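Local structure of invasion protein InvA (2X49) at residues Val8-Leu13 against Pro44-Arg49; Val81-Glu86 against Asp282-His287; Thr136-Val141 against Ser186-Val191; Lys166-His171 against Ala200-Ala205; Arg237-Ser242 against Asn328-Ile333. The protein takes part in bacterial invasion of the intestinal epithelium as a type III secretion export-apparatus protein, represented here by its C-terminal domain. All coordinates share one frame; numbering follows the deposited sequence.

Contact 1: Val8-Leu13 against Pro44-Arg49; sequences VPLILL and PEVLLR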
# COMPACT_ATOMS: atom_id res chain seq x y z
N VAL A 8 -18.59 -1.86 12.48
CA VAL A 8 -17.52 -0.86 12.55
C VAL A 8 -17.41 0.02 11.30
O VAL A 8 -16.42 -0.06 10.58
CB VAL A 8 -16.13 -1.51 12.76
CG1 VAL A 8 -15.79 -2.49 11.61
CG2 VAL A 8 -15.06 -0.41 12.88
N PRO A 9 -18.36 0.91 11.08
CA PRO A 9 -18.25 1.75 9.86
C PRO A 9 -17.10 2.71 9.81
O PRO A 9 -16.60 3.20 10.81
CB PRO A 9 -19.55 2.55 9.86
CG PRO A 9 -19.99 2.53 11.33
CD PRO A 9 -19.55 1.24 11.88
N LEU A 10 -16.66 2.93 8.60
CA LEU A 10 -15.65 3.93 8.32
C LEU A 10 -16.36 5.26 8.20
O LEU A 10 -17.49 5.31 7.75
CB LEU A 10 -14.96 3.62 6.98
CG LEU A 10 -14.18 2.32 6.91
CD1 LEU A 10 -13.86 2.02 5.46
CD2 LEU A 10 -12.96 2.38 7.76
N ILE A 11 -15.70 6.34 8.61
CA ILE A 11 -16.30 7.68 8.52
C ILE A 11 -15.32 8.56 7.77
O ILE A 11 -14.14 8.55 8.04
CB ILE A 11 -16.62 8.31 9.88
CG1 ILE A 11 -17.63 7.48 10.63
CG2 ILE A 11 -17.15 9.78 9.70
CD1 ILE A 11 -17.80 7.85 12.11
N LEU A 12 -15.83 9.26 6.77
CA LEU A 12 -15.06 10.32 6.08
C LEU A 12 -15.65 11.67 6.46
O LEU A 12 -16.81 11.92 6.23
CB LEU A 12 -15.12 10.17 4.58
CG LEU A 12 -14.64 8.86 3.99
CD1 LEU A 12 -14.83 8.75 2.47
CD2 LEU A 12 -13.20 8.68 4.31
N LEU A 13 -14.85 12.49 7.10
CA LEU A 13 -15.27 13.89 7.37
C LEU A 13 -14.89 14.67 6.11
O LEU A 13 -13.77 14.62 5.65
CB LEU A 13 -14.56 14.48 8.58
CG LEU A 13 -14.66 13.75 9.94
CD1 LEU A 13 -13.95 14.52 11.01
CD2 LEU A 13 -16.13 13.45 10.27
N PRO A 44 -15.99 -2.13 5.39
CA PRO A 44 -17.23 -1.79 6.08
C PRO A 44 -17.96 -0.69 5.34
O PRO A 44 -17.46 -0.12 4.39
CB PRO A 44 -16.74 -1.17 7.40
CG PRO A 44 -15.33 -1.67 7.55
CD PRO A 44 -14.81 -1.72 6.18
N GLU A 45 -19.15 -0.45 5.82
CA GLU A 45 -19.94 0.72 5.35
C GLU A 45 -19.16 1.99 5.57
O GLU A 45 -18.29 2.10 6.45
CB GLU A 45 -21.24 0.80 6.12
CG GLU A 45 -22.20 -0.35 5.94
CD GLU A 45 -23.23 -0.09 4.88
OE1 GLU A 45 -23.20 0.99 4.24
OE2 GLU A 45 -24.13 -0.93 4.75
N VAL A 46 -19.35 2.91 4.64
CA VAL A 46 -18.68 4.19 4.64
C VAL A 46 -19.71 5.29 4.80
O VAL A 46 -20.64 5.40 4.03
CB VAL A 46 -17.93 4.39 3.35
CG1 VAL A 46 -17.33 5.80 3.29
CG2 VAL A 46 -16.80 3.31 3.15
N LEU A 47 -19.58 6.01 5.88
CA LEU A 47 -20.47 7.14 6.24
C LEU A 47 -19.74 8.46 5.95
O LEU A 47 -18.56 8.62 6.24
CB LEU A 47 -20.94 7.11 7.71
CG LEU A 47 -21.41 5.76 8.23
CD1 LEU A 47 -21.73 5.78 9.72
CD2 LEU A 47 -22.64 5.28 7.47
N LEU A 48 -20.46 9.37 5.35
CA LEU A 48 -19.97 10.78 5.21
C LEU A 48 -20.56 11.65 6.29
O LEU A 48 -21.76 11.58 6.62
CB LEU A 48 -20.31 11.41 3.84
CG LEU A 48 -19.89 10.68 2.57
CD1 LEU A 48 -20.15 11.55 1.31
CD2 LEU A 48 -18.50 10.14 2.56
N ARG A 49 -19.71 12.50 6.83
CA ARG A 49 -20.08 13.47 7.88
C ARG A 49 -19.44 14.81 7.56
O ARG A 49 -18.33 14.85 7.09
CB ARG A 49 -19.66 12.95 9.25
CG ARG A 49 -19.93 13.86 10.41
CD ARG A 49 -19.76 13.11 11.76
NE ARG A 49 -20.43 11.79 11.78
CZ ARG A 49 -20.32 10.90 12.77
NH1 ARG A 49 -19.57 11.17 13.83
NH2 ARG A 49 -20.95 9.73 12.69
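L10 and L12 each give both backbone polar atoms to segment 44-49. L10 N donates to E45 O at 2.8 Å, and L10 O takes the N-H of L47 at 2.9 Å in an almost straight bond (177°). Two residues on, L12 N reaches L47 O at 2.9 Å while L12 O accepts from R49 N at 3.0 Å. The alternate residues I11 and L13 turn their backbone bonds to L62 and V60 of strand 58-63, so 10-14 is gripped along both edges.

Packing differs on the two faces. On the one carrying L10, L12 and V46, the branches of V46 part between the leucines: CG2 meets L10 CD1, CG1 meets L12 CD1. L48 CD2 then closes on L12 CD1 at 3.9 Å. Helix 27-39 covers V46 and L12, and helix 125-139 covers L10 and L12. Across the sheet, R49 lies alongside L13, its CB 3.7 Å from L13 CD2. Its CG stands anti to the backbone N (chi1 178°), and a bend at chi3 (-46°) turns NE; the guanidinium then receives I11 CD1 over one face, with NH2 3.7 Å from that methyl. At the entry, L47 CD1 rests on P9 CB.

Adjacent parallel strands joined by a mainly helical connection form a beta-alpha-beta crossover, here with 46-50 at the edge of a mixed sheet.

Contact 2: Val81-Glu86 against Asp282-His287; sequences VNYSDE and DLLIAH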
# COMPACT_ATOMS: atom_id res chain seq x y z
N VAL A 81 1.76 13.44 -11.07
CA VAL A 81 2.29 12.23 -10.35
C VAL A 81 3.81 12.15 -10.37
O VAL A 81 4.44 11.91 -9.34
CB VAL A 81 1.65 10.91 -10.86
CG1 VAL A 81 2.23 9.63 -10.18
CG2 VAL A 81 0.08 10.94 -10.70
N ASN A 82 4.39 12.38 -11.53
CA ASN A 82 5.85 12.35 -11.73
C ASN A 82 6.44 13.75 -11.88
O ASN A 82 7.27 14.04 -12.72
CB ASN A 82 6.25 11.43 -12.89
CG ASN A 82 5.72 11.90 -14.23
OD1 ASN A 82 4.81 12.71 -14.27
ND2 ASN A 82 6.28 11.39 -15.33
N TYR A 83 6.02 14.60 -10.96
CA TYR A 83 6.54 16.00 -10.91
C TYR A 83 8.07 16.09 -10.87
O TYR A 83 8.77 15.25 -10.31
CB TYR A 83 5.99 16.69 -9.66
CG TYR A 83 6.33 18.16 -9.59
CD1 TYR A 83 5.57 19.10 -10.26
CD2 TYR A 83 7.42 18.60 -8.85
CE1 TYR A 83 5.90 20.46 -10.21
CE2 TYR A 83 7.75 19.98 -8.77
CZ TYR A 83 6.98 20.90 -9.46
OH TYR A 83 7.33 22.24 -9.37
N SER A 84 8.56 17.12 -11.54
CA SER A 84 9.91 17.64 -11.34
C SER A 84 9.95 19.16 -11.38
O SER A 84 9.03 19.83 -11.86
CB SER A 84 10.88 17.09 -12.35
OG SER A 84 10.83 17.79 -13.57
N ASP A 85 11.04 19.64 -10.83
CA ASP A 85 11.28 21.09 -10.57
C ASP A 85 11.33 21.83 -11.89
O ASP A 85 11.21 23.05 -11.98
CB ASP A 85 12.58 21.33 -9.81
CG ASP A 85 12.40 21.20 -8.32
OD1 ASP A 85 11.29 21.47 -7.82
OD2 ASP A 85 13.40 20.88 -7.64
N GLU A 86 11.54 21.04 -12.92
CA GLU A 86 11.56 21.57 -14.28
C GLU A 86 10.26 22.33 -14.57
O GLU A 86 10.22 23.28 -15.38
CB GLU A 86 11.88 20.47 -15.32
CG GLU A 86 11.05 20.49 -16.59
CD GLU A 86 11.41 19.36 -17.59
OE1 GLU A 86 10.46 18.62 -17.96
OE2 GLU A 86 12.61 19.21 -18.02
N ASP A 282 14.60 14.72 -0.35
CA ASP A 282 14.53 15.67 -1.49
C ASP A 282 13.76 15.13 -2.69
O ASP A 282 13.73 15.74 -3.76
CB ASP A 282 15.91 16.21 -1.87
CG ASP A 282 16.82 15.17 -2.53
OD1 ASP A 282 16.39 14.02 -2.74
OD2 ASP A 282 17.98 15.56 -2.86
N LEU A 283 13.09 14.03 -2.44
CA LEU A 283 12.21 13.37 -3.48
C LEU A 283 10.97 14.20 -3.77
O LEU A 283 10.35 14.79 -2.86
CB LEU A 283 11.76 11.97 -3.08
CG LEU A 283 12.89 11.01 -2.79
CD1 LEU A 283 12.33 9.67 -2.44
CD2 LEU A 283 13.79 11.01 -4.02
N LEU A 284 10.61 14.22 -5.05
CA LEU A 284 9.45 14.99 -5.54
C LEU A 284 8.27 14.14 -5.98
O LEU A 284 7.22 14.68 -6.41
CB LEU A 284 9.83 15.91 -6.70
CG LEU A 284 10.87 16.96 -6.41
CD1 LEU A 284 11.05 17.81 -7.67
CD2 LEU A 284 10.46 17.85 -5.24
N ILE A 285 8.48 12.84 -5.91
CA ILE A 285 7.40 11.86 -6.09
C ILE A 285 6.98 11.31 -4.70
O ILE A 285 7.80 10.88 -3.91
CB ILE A 285 7.83 10.75 -7.05
CG1 ILE A 285 8.13 11.38 -8.42
CG2 ILE A 285 6.79 9.69 -7.17
CD1 ILE A 285 8.38 10.33 -9.49
N ALA A 286 5.69 11.39 -4.41
CA ALA A 286 5.15 10.93 -3.10
C ALA A 286 5.46 9.47 -2.85
O ALA A 286 5.50 8.66 -3.76
CB ALA A 286 3.65 11.13 -3.03
N HIS A 287 5.65 9.14 -1.59
CA HIS A 287 6.05 7.78 -1.21
C HIS A 287 5.09 6.70 -1.62
O HIS A 287 5.54 5.61 -1.96
CB HIS A 287 6.35 7.67 0.30
CG HIS A 287 7.43 8.61 0.73
ND1 HIS A 287 7.68 8.90 2.06
CD2 HIS A 287 8.27 9.37 0.00
CE1 HIS A 287 8.66 9.79 2.12
NE2 HIS A 287 9.04 10.09 0.89
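L284 pushes its CD1 methyl against the edge of the Y83 ring, near the ring plane and 3.9 Å from Y83 CD2. L284 CG sits beside the backbone N and anti to the carbonyl carbon, and chi2 of -177° then sets CD1 anti to CA, at the far end of an extended side chain. There the same methyl also meets S84 CA at 3.8 Å and the carboxylate of D85, whose OD1 is 3.7 Å away; the D85 and L284 side chains cross at about a right angle. Nearer the backbone, L284 CB lies 3.8 Å from Y83 O. The ring itself stacks with F105, a residue that L284 also touches.

I285 makes the second patch. Its CG1 rests 3.8 Å from V81 O, and CD1 carries on to N82 CA at 3.9 Å. R237 of strand 236-240 packs against both N82 and I285.

N82 and S84 have polar partners outside the two segments: N82 OD1 accepts from V121 N, and S84 OG is hydrogen-bonded to Y120 OH. S84 OG also takes a weak capping bond from E86 N (3.4 Å).

The loop after strand 78-80 and the loop before strand 291-294 are therefore joined by van der Waals contact of two branched aliphatic side chains with a ring, a carboxylate and backbone. The contact rests on packing and shape fit, without directional bonds between the two segments.

Contact 3: Thr136-Val141 against Ser186-Val191; sequences TLARNV and SERVSV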
# COMPACT_ATOMS: atom_id res chain seq x y z
N THR A 136 -4.23 3.68 2.76
CA THR A 136 -4.34 3.81 4.20
C THR A 136 -5.19 2.68 4.75
O THR A 136 -4.90 2.12 5.82
CB THR A 136 -4.95 5.18 4.62
OG1 THR A 136 -4.11 6.21 4.06
CG2 THR A 136 -4.99 5.33 6.12
N LEU A 137 -6.22 2.34 4.01
CA LEU A 137 -7.14 1.24 4.43
C LEU A 137 -6.46 -0.12 4.35
O LEU A 137 -6.66 -0.95 5.23
CB LEU A 137 -8.45 1.26 3.67
CG LEU A 137 -9.34 2.41 4.08
CD1 LEU A 137 -10.47 2.67 3.07
CD2 LEU A 137 -9.98 2.21 5.46
N ALA A 138 -5.65 -0.33 3.32
CA ALA A 138 -4.86 -1.60 3.20
C ALA A 138 -4.00 -1.77 4.44
O ALA A 138 -3.94 -2.85 5.03
CB ALA A 138 -3.97 -1.59 1.92
N ARG A 139 -3.30 -0.73 4.84
CA ARG A 139 -2.38 -0.79 5.99
C ARG A 139 -3.10 -1.20 7.28
O ARG A 139 -2.54 -1.83 8.19
CB ARG A 139 -1.66 0.55 6.17
CG ARG A 139 -0.74 0.71 7.31
CD ARG A 139 0.10 1.97 7.06
NE ARG A 139 -0.53 3.24 7.43
CZ ARG A 139 -0.71 4.27 6.61
NH1 ARG A 139 -0.34 4.20 5.34
NH2 ARG A 139 -1.28 5.38 7.06
N ASN A 140 -4.36 -0.80 7.33
CA ASN A 140 -5.20 -0.88 8.54
C ASN A 140 -6.17 -2.06 8.41
O ASN A 140 -7.20 -2.15 9.08
CB ASN A 140 -5.93 0.44 8.81
CG ASN A 140 -5.05 1.45 9.46
OD1 ASN A 140 -4.81 1.40 10.68
ND2 ASN A 140 -4.64 2.45 8.70
N VAL A 141 -5.77 -3.00 7.58
CA VAL A 141 -6.60 -4.17 7.24
C VAL A 141 -7.14 -4.94 8.47
O VAL A 141 -8.27 -5.43 8.46
CB VAL A 141 -5.86 -5.14 6.29
CG1 VAL A 141 -4.60 -5.67 6.89
CG2 VAL A 141 -6.81 -6.29 5.91
N SER A 186 -1.68 -5.97 4.22
CA SER A 186 -1.17 -4.84 5.01
C SER A 186 -0.00 -4.19 4.29
O SER A 186 0.40 -3.07 4.64
CB SER A 186 -0.74 -5.23 6.46
OG SER A 186 0.41 -6.05 6.42
N GLU A 187 0.52 -4.93 3.32
CA GLU A 187 1.66 -4.46 2.48
C GLU A 187 1.20 -4.17 1.03
O GLU A 187 1.98 -4.09 0.06
CB GLU A 187 2.84 -5.45 2.51
CG GLU A 187 3.58 -5.44 3.88
CD GLU A 187 4.98 -6.08 3.79
OE1 GLU A 187 5.18 -7.20 4.35
OE2 GLU A 187 5.89 -5.54 3.13
N ARG A 188 -0.10 -4.01 0.90
CA ARG A 188 -0.76 -3.57 -0.34
C ARG A 188 -0.75 -4.61 -1.46
O ARG A 188 -0.77 -4.33 -2.67
CB ARG A 188 -0.14 -2.21 -0.78
CG ARG A 188 -1.03 -1.11 -0.37
CD ARG A 188 -0.31 0.17 0.08
NE ARG A 188 0.25 0.76 -1.07
CZ ARG A 188 1.21 1.67 -1.09
NH1 ARG A 188 1.81 2.07 0.00
NH2 ARG A 188 1.58 2.13 -2.27
N VAL A 189 -0.66 -5.86 -1.04
CA VAL A 189 -0.75 -7.02 -1.97
C VAL A 189 -2.18 -7.55 -2.00
O VAL A 189 -2.79 -7.81 -0.92
CB VAL A 189 0.21 -8.14 -1.56
CG1 VAL A 189 0.04 -9.31 -2.51
CG2 VAL A 189 1.62 -7.58 -1.54
N SER A 190 -2.77 -7.64 -3.19
CA SER A 190 -4.14 -8.11 -3.33
C SER A 190 -4.27 -9.59 -3.03
O SER A 190 -3.36 -10.37 -3.32
CB SER A 190 -4.66 -7.88 -4.78
OG SER A 190 -5.94 -8.39 -5.01
N VAL A 191 -5.41 -9.94 -2.49
CA VAL A 191 -5.77 -11.35 -2.24
C VAL A 191 -6.88 -11.86 -3.13
O VAL A 191 -7.51 -12.89 -2.88
CB VAL A 191 -6.03 -11.66 -0.78
CG1 VAL A 191 -4.75 -11.40 0.04
CG2 VAL A 191 -7.24 -10.90 -0.21
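A Schellman motif ends helix 174-185, and its C-prime residue R188, with phi at 71°, packs on A138 of helix 125-139. The motif is closed by V189 N to L184 O and R188 N to L185 O. It brings R188 CG to 3.8 Å from A138 CB, methyl against methylene, and bends at chi2 and chi3 carry the rest of the arginine onward to E314 and D312 O.

S186, two residues earlier, makes the rest of the contact. Its CA-H points at A138 O (CA to O 3.4 Å, 167° at the hydrogen), a carbonyl that also accepts from V141 N at 3.1 Å as helix 125-139 runs out. S186 CB lies 3.9 Å from V141 CG1, the branch that chi1 of 60° puts between backbone N and carbonyl carbon. S186 O faces R139 CA at 3.8 Å, while its OG bonds back to R183 O. N140, the first residue to leave helical angles, folds its ND2 back to T136 O (2.9 Å), with that oxygen near the amide plane.

Two arginines leave this junction, with NH1 of R139 6.1 Å from NH1 of R188; D312, paired with R139, and E314, paired with R188, probably offset their charges.

The two helix ends thus meet near the centre of the chain. Strands 58-63 and 66-72 pack on T136 and N140, and L185 of helix 174-185 touches V141.

Contact 4: Lys166-His171 against Ala200-Ala205; sequences KEVLRH and ALALWA
V168 and A202 bring the two helices together, their CA atoms only 4.8 Å apart. Further along, H171 and A205 are the next close pair, 5.7 Å between CA atoms. A205 N bonds to L201 O and H171 N to V168 O, each within its own segment. The carbonyl oxygens of H171 and A205 face the same lysine: K209 NZ bonds to A205 O and weakly to H171 O.

The alanines A202 and A205 present only a CB at the closest points. V168 straddles two residues of 200-205, with CG2 3.9 Å from A202 CB and CG1 4.1 Å from L201 CB. CG1 is the branch anti to the backbone N (chi1 173°). H171 CB and A205 CB meet at 4.1 Å, and the aliphatic part of E167 passes A202 CB.

A water makes a polar bridge between the two segments. It donates to E167 OE2 at 2.6 Å and to A202 O at 2.7 Å, joining a carboxylate to a backbone carbonyl. OE2 also receives a weak bond from H171 NE2 (3.3 Å) and lies at the edge of the R170 guanidinium, in its plane. The nearby carboxylate may slightly favour a protonated imidazole.

Helix 174-185 covers V168 through I177, and helix 211-221 covers L201 through L214. This is close helix-helix packing over alanines, in an all-helical part of the C-terminal domain that runs through helices 162-169, 174-185, 194-204 and 211-221.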
# COMPACT_ATOMS: atom_id res chain seq x y z
N LYS A 166 -8.83 -28.88 0.64
CA LYS A 166 -8.60 -30.06 1.51
C LYS A 166 -7.13 -30.13 1.88
O LYS A 166 -6.76 -30.33 3.05
CB LYS A 166 -9.01 -31.37 0.83
CG LYS A 166 -10.48 -31.63 0.91
CD LYS A 166 -10.87 -32.97 0.34
CE LYS A 166 -10.14 -34.08 1.07
NZ LYS A 166 -10.33 -33.96 2.54
N GLU A 167 -6.29 -29.97 0.87
CA GLU A 167 -4.84 -30.16 1.06
C GLU A 167 -4.23 -29.06 1.90
O GLU A 167 -3.38 -29.26 2.77
CB GLU A 167 -4.11 -30.24 -0.29
CG GLU A 167 -2.60 -30.53 -0.18
CD GLU A 167 -2.20 -31.83 0.57
OE1 GLU A 167 -3.02 -32.75 0.75
OE2 GLU A 167 -1.00 -31.91 0.97
N VAL A 168 -4.66 -27.85 1.63
CA VAL A 168 -4.16 -26.69 2.35
C VAL A 168 -4.46 -26.81 3.83
O VAL A 168 -3.58 -26.55 4.67
CB VAL A 168 -4.69 -25.38 1.78
CG1 VAL A 168 -4.26 -24.21 2.68
CG2 VAL A 168 -4.08 -25.18 0.39
N LEU A 169 -5.66 -27.26 4.12
CA LEU A 169 -6.16 -27.24 5.50
C LEU A 169 -5.50 -28.34 6.33
O LEU A 169 -5.64 -28.39 7.57
CB LEU A 169 -7.67 -27.35 5.55
CG LEU A 169 -8.40 -26.05 5.29
CD1 LEU A 169 -9.91 -26.28 5.31
CD2 LEU A 169 -7.93 -24.93 6.24
N ARG A 170 -4.87 -29.26 5.63
CA ARG A 170 -4.15 -30.35 6.29
C ARG A 170 -2.86 -29.85 6.89
O ARG A 170 -2.25 -30.50 7.74
CB ARG A 170 -3.83 -31.47 5.33
CG ARG A 170 -4.93 -32.45 5.20
CD ARG A 170 -4.50 -33.63 4.33
NE ARG A 170 -3.74 -34.64 5.02
CZ ARG A 170 -2.50 -35.02 4.73
NH1 ARG A 170 -1.80 -34.46 3.76
NH2 ARG A 170 -1.97 -36.01 5.45
N HIS A 171 -2.42 -28.70 6.40
CA HIS A 171 -1.09 -28.12 6.70
C HIS A 171 -1.08 -26.73 7.35
O HIS A 171 -0.06 -26.27 7.86
CB HIS A 171 -0.17 -28.15 5.46
CG HIS A 171 0.09 -29.52 4.98
ND1 HIS A 171 0.95 -30.37 5.65
CD2 HIS A 171 -0.43 -30.24 3.95
CE1 HIS A 171 0.94 -31.55 5.05
NE2 HIS A 171 0.14 -31.49 4.00
N ALA A 200 0.06 -21.87 -3.46
CA ALA A 200 1.36 -21.56 -2.83
C ALA A 200 1.41 -22.00 -1.38
O ALA A 200 2.43 -22.51 -0.91
CB ALA A 200 1.73 -20.04 -2.98
N LEU A 201 0.28 -21.95 -0.73
CA LEU A 201 0.20 -22.45 0.66
C LEU A 201 0.34 -23.97 0.66
O LEU A 201 0.98 -24.53 1.56
CB LEU A 201 -1.07 -22.04 1.35
CG LEU A 201 -1.09 -20.59 1.81
CD1 LEU A 201 -2.53 -20.13 2.11
CD2 LEU A 201 -0.24 -20.47 3.01
N ALA A 202 -0.24 -24.63 -0.34
CA ALA A 202 -0.21 -26.11 -0.39
C ALA A 202 1.22 -26.57 -0.55
O ALA A 202 1.60 -27.67 -0.08
CB ALA A 202 -1.08 -26.68 -1.51
N LEU A 203 2.00 -25.73 -1.21
CA LEU A 203 3.43 -26.01 -1.49
C LEU A 203 4.31 -25.73 -0.27
O LEU A 203 5.21 -26.54 0.09
CB LEU A 203 3.93 -25.23 -2.72
CG LEU A 203 5.36 -25.45 -3.20
CD1 LEU A 203 5.55 -26.92 -3.62
CD2 LEU A 203 5.76 -24.49 -4.34
N TRP A 204 4.05 -24.62 0.39
CA TRP A 204 4.96 -24.09 1.40
C TRP A 204 4.58 -24.37 2.83
O TRP A 204 5.43 -24.57 3.70
CB TRP A 204 5.16 -22.58 1.18
CG TRP A 204 6.05 -22.29 0.01
CD1 TRP A 204 5.65 -21.79 -1.21
CD2 TRP A 204 7.47 -22.43 -0.07
NE1 TRP A 204 6.72 -21.64 -2.03
CE2 TRP A 204 7.85 -22.00 -1.36
CE3 TRP A 204 8.45 -22.85 0.82
CZ2 TRP A 204 9.16 -22.01 -1.78
CZ3 TRP A 204 9.77 -22.84 0.38
CH2 TRP A 204 10.10 -22.43 -0.90
N ALA A 205 3.29 -24.41 3.08
CA ALA A 205 2.80 -24.58 4.46
C ALA A 205 3.26 -25.91 5.10
O ALA A 205 3.45 -25.94 6.30
CB ALA A 205 1.25 -24.42 4.56
O HOH W 1 0.76 -30.25 -0.08

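Contact 5: Arg237-Ser242 against Asn328-Ile333; sequences RAVMVS and NVIKTI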
# COMPACT_ATOMS: atom_id res chain seq x y z
N ARG A 237 8.01 3.13 -10.60
CA ARG A 237 8.90 4.17 -10.07
C ARG A 237 9.49 3.67 -8.76
O ARG A 237 8.76 3.29 -7.88
CB ARG A 237 8.15 5.49 -9.85
CG ARG A 237 7.43 5.95 -11.08
CD ARG A 237 6.66 7.23 -10.92
NE ARG A 237 6.20 7.62 -12.26
CZ ARG A 237 5.01 7.30 -12.77
NH1 ARG A 237 4.11 6.65 -12.06
NH2 ARG A 237 4.72 7.66 -14.01
N ALA A 238 10.81 3.69 -8.70
CA ALA A 238 11.60 3.06 -7.61
C ALA A 238 12.76 3.88 -7.12
O ALA A 238 13.32 4.71 -7.80
CB ALA A 238 12.12 1.69 -8.10
N VAL A 239 13.02 3.61 -5.84
CA VAL A 239 14.26 3.99 -5.14
C VAL A 239 15.01 2.70 -4.81
O VAL A 239 14.46 1.74 -4.31
CB VAL A 239 13.93 4.78 -3.86
CG1 VAL A 239 15.19 5.01 -3.01
CG2 VAL A 239 13.23 6.12 -4.20
N MET A 240 16.30 2.68 -5.09
CA MET A 240 17.10 1.46 -4.87
C MET A 240 17.82 1.60 -3.56
O MET A 240 18.30 2.66 -3.23
CB MET A 240 18.08 1.27 -6.01
CG MET A 240 18.94 0.00 -5.93
SD MET A 240 19.13 -0.67 -7.59
CE MET A 240 17.39 -0.98 -7.87
N VAL A 241 17.88 0.52 -2.82
CA VAL A 241 18.71 0.45 -1.60
C VAL A 241 20.15 0.10 -2.03
O VAL A 241 20.40 -0.83 -2.77
CB VAL A 241 18.18 -0.60 -0.58
CG1 VAL A 241 19.01 -0.59 0.69
CG2 VAL A 241 16.69 -0.36 -0.26
N SER A 242 21.09 0.86 -1.52
CA SER A 242 22.54 0.65 -1.77
C SER A 242 23.06 -0.59 -1.11
O SER A 242 22.54 -1.08 -0.12
CB SER A 242 23.37 1.84 -1.31
OG SER A 242 23.38 1.94 0.09
N ASN A 328 11.82 2.87 -13.56
CA ASN A 328 12.51 4.13 -13.42
C ASN A 328 13.04 4.27 -12.01
O ASN A 328 12.30 4.56 -11.09
CB ASN A 328 11.53 5.28 -13.71
CG ASN A 328 12.15 6.64 -13.52
OD1 ASN A 328 13.37 6.77 -13.45
ND2 ASN A 328 11.32 7.67 -13.45
N VAL A 329 14.34 4.06 -11.85
CA VAL A 329 14.99 4.27 -10.55
C VAL A 329 15.38 5.73 -10.40
O VAL A 329 16.24 6.21 -11.10
CB VAL A 329 16.28 3.40 -10.38
CG1 VAL A 329 16.99 3.77 -9.08
CG2 VAL A 329 15.94 1.93 -10.40
N ILE A 330 14.67 6.43 -9.52
CA ILE A 330 14.84 7.91 -9.35
C ILE A 330 15.90 8.32 -8.33
O ILE A 330 16.32 9.47 -8.26
CB ILE A 330 13.50 8.61 -9.04
CG1 ILE A 330 13.01 8.28 -7.64
CG2 ILE A 330 12.46 8.28 -10.11
CD1 ILE A 330 11.72 9.06 -7.27
N LYS A 331 16.38 7.33 -7.61
CA LYS A 331 17.27 7.57 -6.47
C LYS A 331 17.78 6.28 -5.84
O LYS A 331 17.09 5.28 -5.83
CB LYS A 331 16.55 8.42 -5.38
CG LYS A 331 17.52 8.93 -4.37
CD LYS A 331 17.40 10.38 -4.14
CE LYS A 331 18.51 10.86 -3.30
NZ LYS A 331 18.02 11.99 -2.51
N THR A 332 18.99 6.37 -5.30
CA THR A 332 19.58 5.28 -4.47
C THR A 332 19.81 5.72 -3.03
O THR A 332 20.27 6.82 -2.76
CB THR A 332 20.93 4.79 -5.08
OG1 THR A 332 20.69 4.23 -6.38
CG2 THR A 332 21.55 3.68 -4.22
N ILE A 333 19.42 4.86 -2.10
CA ILE A 333 19.66 5.12 -0.66
C ILE A 333 21.06 4.71 -0.21
O ILE A 333 21.45 3.54 -0.31
CB ILE A 333 18.61 4.45 0.24
CG1 ILE A 333 17.28 5.17 0.05
CG2 ILE A 333 19.06 4.53 1.70
CD1 ILE A 333 16.09 4.46 0.60
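V239 is the main bump on one face, filling the hollow between I330 and I333, with K331 O 3.4 Å from its CG1. The same CG1 presses on I333 CG1 at 3.7 Å, the two side chains crossing at about a right angle, and CG2 meets I330 CG1 at 4.1 Å. Chi1 of 71° puts that I330 branch between backbone N and carbonyl carbon.

On the opposite face V329 is the knob, set beside A238 and M240. V329 CG1 touches M240 CB at 4.1 Å. The methionine chain bends at chi2 and chi3 so that CE returns to V329 CG2, also 4.1 Å away; one valine methyl meets the base of the methionine, the other its terminal methyl. Beyond it, T332 CG2 fits between M240 O (3.5 Å) and S242 CB.

The backbone explains the uneven outline. A238 N bonds to N328 O and I330 N to A238 O, but M240 N then takes K331 O at 2.8 Å, one residue later than regular parallel pairing would give. I330 is the extra residue, a beta bulge. The shifted pairing continues as I333 N reaches M240 O (2.7 Å).

Strand 236-240 is flanked on its other edge by 291-294, whose L292 packs on V239 and I333, while 327-332 is an outermost strand of the parallel sheet. S242 N-caps helix 243-252, its OG bonded to V245 N, and V245 touches I333.

In the fold
Contacts 2 and 5 form a single patch, with centres 13 Å apart: D282 OD1 makes a salt bridge with K331 NZ at 2.6 Å, and I285 CD1 packs on R237 CD at 3.8 Å. Their segments alternate along the chain. Contact 1 meets contact 3 through L10 CD2 and L137 CD2, 3.8 Å apart, so the sheet of contact 1 rests on the helix whose end makes contact 3. Contact 3 is the most central; contact 4 is set off in the helical part, its centre 43 Å from that of contact 2. A bound calcium ion is about 9 Å from the Y83 side chain, and a mercury ion about 8 Å from that of R139.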